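Local coordinates for protein molybdopterin converting factor, subunit 1 (MoaD) (Helicobacter pylori, PDB 3RPF) that probably serves as the small sulfur-carrier subunit of molybdopterin synthase, delivering sulfur from its C-terminal tail during molybdenum cofactor synthesis, at residues Val5-Pro10 with Glu34-Trp39. Sequence-based numbering, arbitrary orientation.
Sequences VRFFGP and EGLKEW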
ATOM      1  N   VAL D   5      18.063  16.739 -31.586  1.00 44.28           N
ATOM      2  CA  VAL D   5      17.552  17.336 -30.359  1.00 43.65           C
ATOM      3  C   VAL D   5      16.054  17.067 -30.289  1.00 51.51           C
ATOM      4  O   VAL D   5      15.315  17.445 -31.197  1.00 49.15           O
ATOM      5  CB  VAL D   5      17.781  18.861 -30.335  1.00 57.32           C
ATOM      6  CG1 VAL D   5      17.327  19.454 -29.015  1.00 52.96           C
ATOM      7  CG2 VAL D   5      19.251  19.194 -30.604  1.00 52.30           C
ATOM      8  N   ARG D   6      15.601  16.402 -29.225  1.00 51.07           N
ATOM      9  CA  ARG D   6      14.175  16.114 -29.070  1.00 43.65           C
ATOM     10  C   ARG D   6      13.620  16.848 -27.862  1.00 44.82           C
ATOM     11  O   ARG D   6      14.331  17.076 -26.884  1.00 50.58           O
ATOM     12  CB  ARG D   6      13.934  14.611 -28.946  1.00 46.28           C
ATOM     13  CG  ARG D   6      14.649  13.763 -30.008  1.00 44.46           C
ATOM     14  CD  ARG D   6      14.303  12.283 -29.864  1.00 47.39           C
ATOM     15  NE  ARG D   6      14.608  11.777 -28.524  1.00 46.31           N
ATOM     16  CZ  ARG D   6      14.227  10.584 -28.067  1.00 53.02           C
ATOM     17  NH1 ARG D   6      13.517   9.766 -28.837  1.00 54.55           N
ATOM     18  NH2 ARG D   6      14.553  10.204 -26.836  1.00 47.68           N
ATOM     19  N   PHE D   7      12.346  17.220 -27.931  1.00 47.41           N
ATOM     20  CA  PHE D   7      11.716  17.993 -26.864  1.00 42.31           C
ATOM     21  C   PHE D   7      10.489  17.252 -26.336  1.00 42.96           C
ATOM     22  O   PHE D   7       9.527  17.037 -27.069  1.00 46.57           O
ATOM     23  CB  PHE D   7      11.328  19.378 -27.390  1.00 43.30           C
ATOM     24  CG  PHE D   7      12.481  20.134 -28.016  1.00 49.15           C
ATOM     25  CD1 PHE D   7      13.407  20.789 -27.217  1.00 52.47           C
ATOM     26  CD2 PHE D   7      12.640  20.180 -29.391  1.00 51.51           C
ATOM     27  CE1 PHE D   7      14.464  21.477 -27.768  1.00 53.23           C
ATOM     28  CE2 PHE D   7      13.710  20.872 -29.964  1.00 56.30           C
ATOM     29  CZ  PHE D   7      14.622  21.525 -29.148  1.00 57.37           C
ATOM     30  N   PHE D   8      10.540  16.864 -25.078  1.00 41.20           N
ATOM     31  CA  PHE D   8       9.492  16.063 -24.483  1.00 43.08           C
ATOM     32  C   PHE D   8       8.425  16.856 -23.744  1.00 44.64           C
ATOM     33  O   PHE D   8       8.633  17.992 -23.357  1.00 43.03           O
ATOM     34  CB  PHE D   8      10.105  15.007 -23.571  1.00 41.01           C
ATOM     35  CG  PHE D   8      10.596  13.800 -24.299  1.00 38.26           C
ATOM     36  CD1 PHE D   8       9.733  12.788 -24.630  1.00 45.40           C
ATOM     37  CD2 PHE D   8      11.917  13.689 -24.665  1.00 43.70           C
ATOM     38  CE1 PHE D   8      10.176  11.685 -25.292  1.00 45.58           C
ATOM     39  CE2 PHE D   8      12.368  12.582 -25.327  1.00 49.95           C
ATOM     40  CZ  PHE D   8      11.492  11.579 -25.642  1.00 50.95           C
ATOM     41  N   GLY D   9       7.281  16.226 -23.557  1.00 45.00           N
ATOM     42  CA  GLY D   9       6.196  16.829 -22.821  1.00 41.85           C
ATOM     43  C   GLY D   9       5.651  18.123 -23.371  1.00 43.27           C
ATOM     44  O   GLY D   9       5.356  18.225 -24.544  1.00 45.19           O
ATOM     45  N   PRO D  10       5.518  19.112 -22.505  1.00 49.34           N
ATOM     46  CA  PRO D  10       4.889  20.393 -22.840  1.00 49.15           C
ATOM     47  C   PRO D  10       5.615  21.222 -23.898  1.00 47.13           C
ATOM     48  O   PRO D  10       4.982  22.070 -24.515  1.00 50.51           O
ATOM     49  CB  PRO D  10       4.868  21.132 -21.498  1.00 43.37           C
ATOM     50  CG  PRO D  10       5.852  20.436 -20.660  1.00 44.65           C
ATOM     51  CD  PRO D  10       5.792  19.014 -21.073  1.00 45.12           C
ATOM     52  N   GLU D  34      13.989  31.220 -29.247  1.00 90.26           N
ATOM     53  CA  GLU D  34      13.105  31.885 -28.285  1.00 86.69           C
ATOM     54  C   GLU D  34      11.995  30.995 -27.723  1.00 76.94           C
ATOM     55  O   GLU D  34      11.426  31.291 -26.669  1.00 78.00           O
ATOM     56  CB  GLU D  34      12.498  33.152 -28.891  1.00 87.81           C
ATOM     57  N   GLY D  35      11.670  29.923 -28.436  1.00 65.52           N
ATOM     58  CA  GLY D  35      10.657  28.996 -27.978  1.00 65.94           C
ATOM     59  C   GLY D  35      11.178  28.171 -26.818  1.00 63.07           C
ATOM     60  O   GLY D  35      10.456  27.337 -26.262  1.00 62.01           O
ATOM     61  N   LEU D  36      12.436  28.409 -26.453  1.00 61.54           N
ATOM     62  CA  LEU D  36      13.112  27.616 -25.430  1.00 69.09           C
ATOM     63  C   LEU D  36      13.507  28.431 -24.202  1.00 72.86           C
ATOM     64  O   LEU D  36      13.981  27.870 -23.219  1.00 74.17           O
ATOM     65  CB  LEU D  36      14.362  26.948 -26.010  1.00 73.17           C
ATOM     66  CG  LEU D  36      14.199  25.627 -26.754  1.00 78.43           C
ATOM     67  CD1 LEU D  36      13.269  25.797 -27.938  1.00 84.63           C
ATOM     68  CD2 LEU D  36      15.557  25.118 -27.214  1.00 78.45           C
ATOM     69  N   LYS D  37      13.335  29.748 -24.252  1.00 74.46           N
ATOM     70  CA  LYS D  37      13.708  30.582 -23.109  1.00 76.09           C
ATOM     71  C   LYS D  37      12.889  30.224 -21.867  1.00 74.86           C
ATOM     72  O   LYS D  37      13.379  30.322 -20.742  1.00 75.93           O
ATOM     73  CB  LYS D  37      13.573  32.074 -23.444  1.00 74.44           C
ATOM     74  N   GLU D  38      11.645  29.804 -22.085  1.00 75.10           N
ATOM     75  CA  GLU D  38      10.752  29.378 -21.010  1.00 73.87           C
ATOM     76  C   GLU D  38      11.288  28.144 -20.298  1.00 70.78           C
ATOM     77  O   GLU D  38      10.974  27.898 -19.135  1.00 74.92           O
ATOM     78  CB  GLU D  38       9.366  29.027 -21.585  1.00 76.54           C
ATOM     79  CG  GLU D  38       8.549  30.206 -22.106  1.00 80.03           C
ATOM     80  CD  GLU D  38       9.124  30.836 -23.371  1.00 81.24           C
ATOM     81  OE1 GLU D  38       9.534  30.090 -24.289  1.00 79.33           O
ATOM     82  OE2 GLU D  38       9.158  32.087 -23.447  1.00 79.72           O
ATOM     83  N   TRP D  39      12.102  27.376 -21.013  1.00 65.77           N
ATOM     84  CA  TRP D  39      12.339  25.978 -20.674  1.00 65.31           C
ATOM     85  C   TRP D  39      13.723  25.609 -20.146  1.00 66.61           C
ATOM     86  O   TRP D  39      13.847  24.729 -19.288  1.00 66.09           O
ATOM     87  CB  TRP D  39      12.018  25.093 -21.889  1.00 63.80           C
ATOM     88  CG  TRP D  39      10.558  25.034 -22.197  1.00 63.63           C
ATOM     89  CD1 TRP D  39       9.934  25.474 -23.327  1.00 62.12           C
ATOM     90  CD2 TRP D  39       9.527  24.522 -21.342  1.00 65.86           C
ATOM     91  NE1 TRP D  39       8.580  25.255 -23.235  1.00 67.81           N
ATOM     92  CE2 TRP D  39       8.304  24.675 -22.024  1.00 66.67           C
ATOM     93  CE3 TRP D  39       9.521  23.946 -20.065  1.00 63.39           C
ATOM     94  CZ2 TRP D  39       7.085  24.270 -21.472  1.00 68.99           C
ATOM     95  CZ3 TRP D  39       8.314  23.546 -19.522  1.00 61.98           C
ATOM     96  CH2 TRP D  39       7.113  23.708 -20.223  1.00 56.02           C
TER
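Pro10 meets the far end of the Trp39 indole, while Phe7 takes one methyl of Leu36; these two apolar pairs make up the contact. The tryptophan presents its six-membered ring: CH2 lies 3.5 Å from Pro10 CG and 3.6 Å from Pro10 CB, so the outermost carbon of the indole rests against the CB-CG side of the pyrrolidine, the two groups meeting at a slant. With Trp39 CG beside the backbone N (chi1 -70°), the six-membered ring comes to lie against Pro10. Proline suits that loop as a compact, rigid apolar partner, and the broad indole is long enough to serve both it and a second subunit.

Deeper in, Leu36 reaches across with its CD2 branch, 3.8 Å from Phe7 CE1 and 4.2 Å from CZ. The two side chains cross at about a right angle, and one methyl meets the CE1-CZ part of the phenyl ring. Both residues are buried, where a branched aliphatic and a flat aromatic side chain, each wholly apolar, are at home, and Phe7 also packs on Leu67 of the parallel neighbouring strand 64-68. On the other segment, Trp39 N bonds to Leu36 O at 2.9 Å, closing a tight turn from which both side chains set out toward segment 5-10.

The contact thus packs the loop between helix 27-30 and strand 44-47 against the end of strand 4-7, an outermost strand within this chain of ubiquitin-like fold, and the loop that follows it. Beyond it, Pro10 and Trp39 pack on Tyr124 and Tyr133, respectively, of the neighbouring molybdopterin synthase catalytic subunit. With no hydrogen bond or salt bridge across it, the contact rests on van der Waals packing and the partial burial of apolar groups.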